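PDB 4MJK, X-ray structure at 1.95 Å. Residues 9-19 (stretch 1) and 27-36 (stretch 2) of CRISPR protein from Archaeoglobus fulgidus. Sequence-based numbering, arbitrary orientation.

Stretch 1, residues 9-19: EFVWGFQARIA
Stretch 2 27-36: SFYYPPPTTF

No hydrogen bond joins these two stretches; they pack through apolar side chains, burying 466 Å² in all. Stretch 1 runs as strand at 9-10, turns through Val11 and Trp12, resumes as strand at 13-15 and enters a 3-10 segment at Arg17. Stretch 2 is loop, extended except for a helical-type kink at Tyr29 (phi/psi -68/-38), up to Pro32, the N-cap of a helix beginning at Pro33. The two run in opposite directions without pairing as strands: the CA atoms of Ala16 and Pro31 lie 6.7 Å apart, those of Ala19 and Ser27 5.5 Å.

Phe10 (chi1 m, -74°) points toward stretch 2, its CZ 4.2 Å from Pro31 CG. Gly13 adopts phi/psi of 146/-154, where a CB would jam against the preceding carbonyl O, so glycine suits this position. Phe14 (chi1 p, 68°; chi2 94°) buries the most area. Its flat ring reaches the backbone of stretch 2, with CZ 3.2 Å from Tyr30 C, and Pro31 lies over one face: Pro31 CG is 3.8 Å from the ring centroid, 11° off the normal, a CH-pi contact in which the C-H groups of the proline ring meet the aromatic cloud. Tyr29 O sits at the ring edge, 3.7 Å from Phe14 CE2, where the ring hydrogens carry partial positive charge.

Gln15 turns away, as strand alternation predicts. Ala16 points back, and its small methyl allows close approach: CB lies 3.7 Å from Pro32 CD and 4.1 Å from Phe28 CD2. Arg17, exposed, points away. Ile18 (chi1 p, chi2 t) leaves its backbone sideways, but its extended chain brings CD1 to 3.8 Å from Pro32 CG and 3.7 Å from Thr35 OG1. Ala19 N donates to Ala16 O (3.1 Å), closing the turn beside Phe28 (chi1 m, -68°; chi2 -53°), whose CE2 lies 3.5 Å from Ala19 CB.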

# COMPACT_ATOMS: atom_id res chain seq x y z
N GLU A 9 0.47 -6.71 12.29
CA GLU A 9 -0.50 -6.05 11.44
C GLU A 9 0.21 -4.99 10.58
O GLU A 9 0.96 -4.18 11.11
CB GLU A 9 -1.56 -5.40 12.33
CG GLU A 9 -2.61 -4.59 11.63
CD GLU A 9 -3.57 -3.96 12.64
OE1 GLU A 9 -3.59 -2.72 12.75
OE2 GLU A 9 -4.29 -4.72 13.33
N PHE A 10 -0.03 -5.01 9.28
CA PHE A 10 0.63 -4.07 8.36
C PHE A 10 -0.36 -2.99 8.00
O PHE A 10 -1.55 -3.27 7.86
CB PHE A 10 1.11 -4.79 7.07
CG PHE A 10 2.32 -5.67 7.26
CD1 PHE A 10 2.24 -6.84 7.99
CD2 PHE A 10 3.56 -5.31 6.73
CE1 PHE A 10 3.35 -7.64 8.18
CE2 PHE A 10 4.68 -6.10 6.92
CZ PHE A 10 4.57 -7.28 7.64
N VAL A 11 0.11 -1.76 7.85
CA VAL A 11 -0.72 -0.68 7.32
C VAL A 11 -1.13 -0.98 5.87
O VAL A 11 -2.31 -0.87 5.53
CB VAL A 11 -0.00 0.69 7.41
CG1 VAL A 11 -0.82 1.82 6.74
CG2 VAL A 11 0.29 1.03 8.88
N TRP A 12 -0.16 -1.35 5.02
CA TRP A 12 -0.45 -1.52 3.57
C TRP A 12 0.34 -2.63 2.87
O TRP A 12 -0.06 -3.10 1.81
CB TRP A 12 -0.16 -0.21 2.81
CG TRP A 12 1.29 0.18 2.88
CD1 TRP A 12 1.89 0.97 3.83
CD2 TRP A 12 2.34 -0.23 1.99
NE1 TRP A 12 3.24 1.08 3.57
CE2 TRP A 12 3.54 0.35 2.45
CE3 TRP A 12 2.37 -1.03 0.84
CZ2 TRP A 12 4.77 0.15 1.80
CZ3 TRP A 12 3.60 -1.22 0.20
CH2 TRP A 12 4.77 -0.63 0.68
N GLY A 13 1.49 -3.02 3.44
CA GLY A 13 2.42 -3.88 2.72
C GLY A 13 3.84 -3.53 3.10
O GLY A 13 4.06 -2.99 4.18
N PHE A 14 4.81 -3.79 2.22
CA PHE A 14 6.20 -3.56 2.56
C PHE A 14 7.05 -3.37 1.32
O PHE A 14 6.64 -3.71 0.20
CB PHE A 14 6.75 -4.76 3.34
CG PHE A 14 6.84 -6.01 2.52
CD1 PHE A 14 8.02 -6.34 1.87
CD2 PHE A 14 5.74 -6.82 2.35
CE1 PHE A 14 8.11 -7.48 1.09
CE2 PHE A 14 5.82 -7.97 1.57
CZ PHE A 14 7.01 -8.29 0.95
N GLN A 15 8.25 -2.83 1.53
CA GLN A 15 9.26 -2.85 0.50
C GLN A 15 10.58 -3.35 1.08
O GLN A 15 11.05 -2.84 2.12
CB GLN A 15 9.44 -1.46 -0.12
CG GLN A 15 10.55 -1.45 -1.16
CD GLN A 15 10.56 -0.18 -1.99
OE1 GLN A 15 10.11 0.88 -1.55
NE2 GLN A 15 11.06 -0.29 -3.21
N ALA A 16 11.17 -4.35 0.42
CA ALA A 16 12.49 -4.83 0.81
C ALA A 16 13.42 -4.75 -0.41
O ALA A 16 13.37 -5.60 -1.31
CB ALA A 16 12.41 -6.25 1.33
N ARG A 17 14.26 -3.73 -0.43
CA ARG A 17 15.05 -3.47 -1.63
C ARG A 17 16.20 -4.47 -1.87
O ARG A 17 16.85 -4.44 -2.91
CB ARG A 17 15.49 -2.00 -1.67
CG ARG A 17 14.29 -1.07 -1.90
CD ARG A 17 14.66 0.39 -1.84
NE ARG A 17 14.69 0.85 -0.46
CZ ARG A 17 14.03 1.91 -0.01
NH1 ARG A 17 13.29 2.63 -0.85
NH2 ARG A 17 14.11 2.25 1.27
N ILE A 18 16.41 -5.39 -0.93
CA ILE A 18 17.34 -6.50 -1.19
C ILE A 18 16.86 -7.40 -2.34
O ILE A 18 17.58 -8.28 -2.79
CB ILE A 18 17.68 -7.36 0.06
CG1 ILE A 18 16.41 -7.92 0.73
CG2 ILE A 18 18.52 -6.55 1.05
CD1 ILE A 18 16.71 -8.88 1.92
N ALA A 19 15.64 -7.16 -2.83
CA ALA A 19 15.19 -7.81 -4.05
C ALA A 19 16.17 -7.50 -5.18
O ALA A 19 16.26 -8.25 -6.15
CB ALA A 19 13.78 -7.32 -4.42
N SER A 27 11.53 -10.19 -6.89
CA SER A 27 10.42 -9.57 -6.17
C SER A 27 10.01 -10.53 -5.05
O SER A 27 10.42 -11.70 -5.04
CB SER A 27 9.25 -9.31 -7.11
OG SER A 27 8.81 -10.51 -7.70
N PHE A 28 9.21 -10.05 -4.10
CA PHE A 28 8.95 -10.84 -2.90
C PHE A 28 7.46 -10.90 -2.60
O PHE A 28 6.81 -9.87 -2.49
CB PHE A 28 9.62 -10.21 -1.67
CG PHE A 28 11.12 -10.28 -1.68
CD1 PHE A 28 11.78 -11.49 -1.87
CD2 PHE A 28 11.88 -9.13 -1.49
CE1 PHE A 28 13.17 -11.55 -1.87
CE2 PHE A 28 13.26 -9.18 -1.49
CZ PHE A 28 13.91 -10.39 -1.68
N TYR A 29 6.92 -12.10 -2.43
CA TYR A 29 5.58 -12.22 -1.88
C TYR A 29 5.58 -11.78 -0.40
O TYR A 29 4.63 -11.13 0.07
CB TYR A 29 5.07 -13.66 -2.00
CG TYR A 29 4.73 -14.11 -3.41
CD1 TYR A 29 3.52 -13.75 -4.00
CD2 TYR A 29 5.61 -14.91 -4.13
CE1 TYR A 29 3.20 -14.18 -5.29
CE2 TYR A 29 5.29 -15.34 -5.42
CZ TYR A 29 4.09 -14.97 -5.99
OH TYR A 29 3.76 -15.38 -7.26
N TYR A 30 6.66 -12.11 0.33
CA TYR A 30 6.72 -11.79 1.76
C TYR A 30 8.00 -11.09 2.18
O TYR A 30 9.02 -11.21 1.52
CB TYR A 30 6.59 -13.06 2.60
CG TYR A 30 5.25 -13.71 2.52
CD1 TYR A 30 4.16 -13.16 3.20
CD2 TYR A 30 5.05 -14.86 1.76
CE1 TYR A 30 2.91 -13.74 3.12
CE2 TYR A 30 3.81 -15.45 1.68
CZ TYR A 30 2.74 -14.89 2.38
OH TYR A 30 1.47 -15.45 2.31
N PRO A 31 7.96 -10.38 3.32
CA PRO A 31 9.22 -9.81 3.82
C PRO A 31 10.24 -10.91 4.05
O PRO A 31 9.91 -11.92 4.68
CB PRO A 31 8.81 -9.20 5.17
CG PRO A 31 7.36 -8.93 5.03
CD PRO A 31 6.83 -10.09 4.22
N PRO A 32 11.46 -10.74 3.53
CA PRO A 32 12.51 -11.75 3.76
C PRO A 32 12.79 -11.96 5.24
O PRO A 32 12.62 -11.05 6.05
CB PRO A 32 13.73 -11.16 3.05
CG PRO A 32 13.13 -10.27 1.96
CD PRO A 32 11.91 -9.67 2.61
N PRO A 33 13.21 -13.18 5.61
CA PRO A 33 13.51 -13.45 7.02
C PRO A 33 14.67 -12.61 7.57
O PRO A 33 14.64 -12.28 8.75
CB PRO A 33 13.83 -14.96 7.05
CG PRO A 33 14.15 -15.32 5.64
CD PRO A 33 13.33 -14.39 4.77
N THR A 34 15.66 -12.25 6.76
CA THR A 34 16.70 -11.35 7.30
C THR A 34 16.13 -9.95 7.53
O THR A 34 16.64 -9.20 8.37
CB THR A 34 17.95 -11.26 6.43
OG1 THR A 34 17.60 -10.95 5.07
CG2 THR A 34 18.72 -12.59 6.46
N THR A 35 15.09 -9.60 6.78
CA THR A 35 14.43 -8.31 6.96
C THR A 35 13.68 -8.27 8.30
O THR A 35 13.77 -7.29 9.04
CB THR A 35 13.50 -7.97 5.77
OG1 THR A 35 14.29 -7.90 4.57
CG2 THR A 35 12.81 -6.62 5.98
N PHE A 36 12.97 -9.35 8.60
CA PHE A 36 12.30 -9.48 9.88
C PHE A 36 13.31 -9.48 11.02
O PHE A 36 13.12 -8.81 12.03
CB PHE A 36 11.48 -10.77 9.95
CG PHE A 36 10.70 -10.91 11.22
CD1 PHE A 36 9.41 -10.39 11.31
CD2 PHE A 36 11.27 -11.49 12.34
CE1 PHE A 36 8.69 -10.49 12.48
CE2 PHE A 36 10.55 -11.59 13.52
CZ PHE A 36 9.26 -11.09 13.60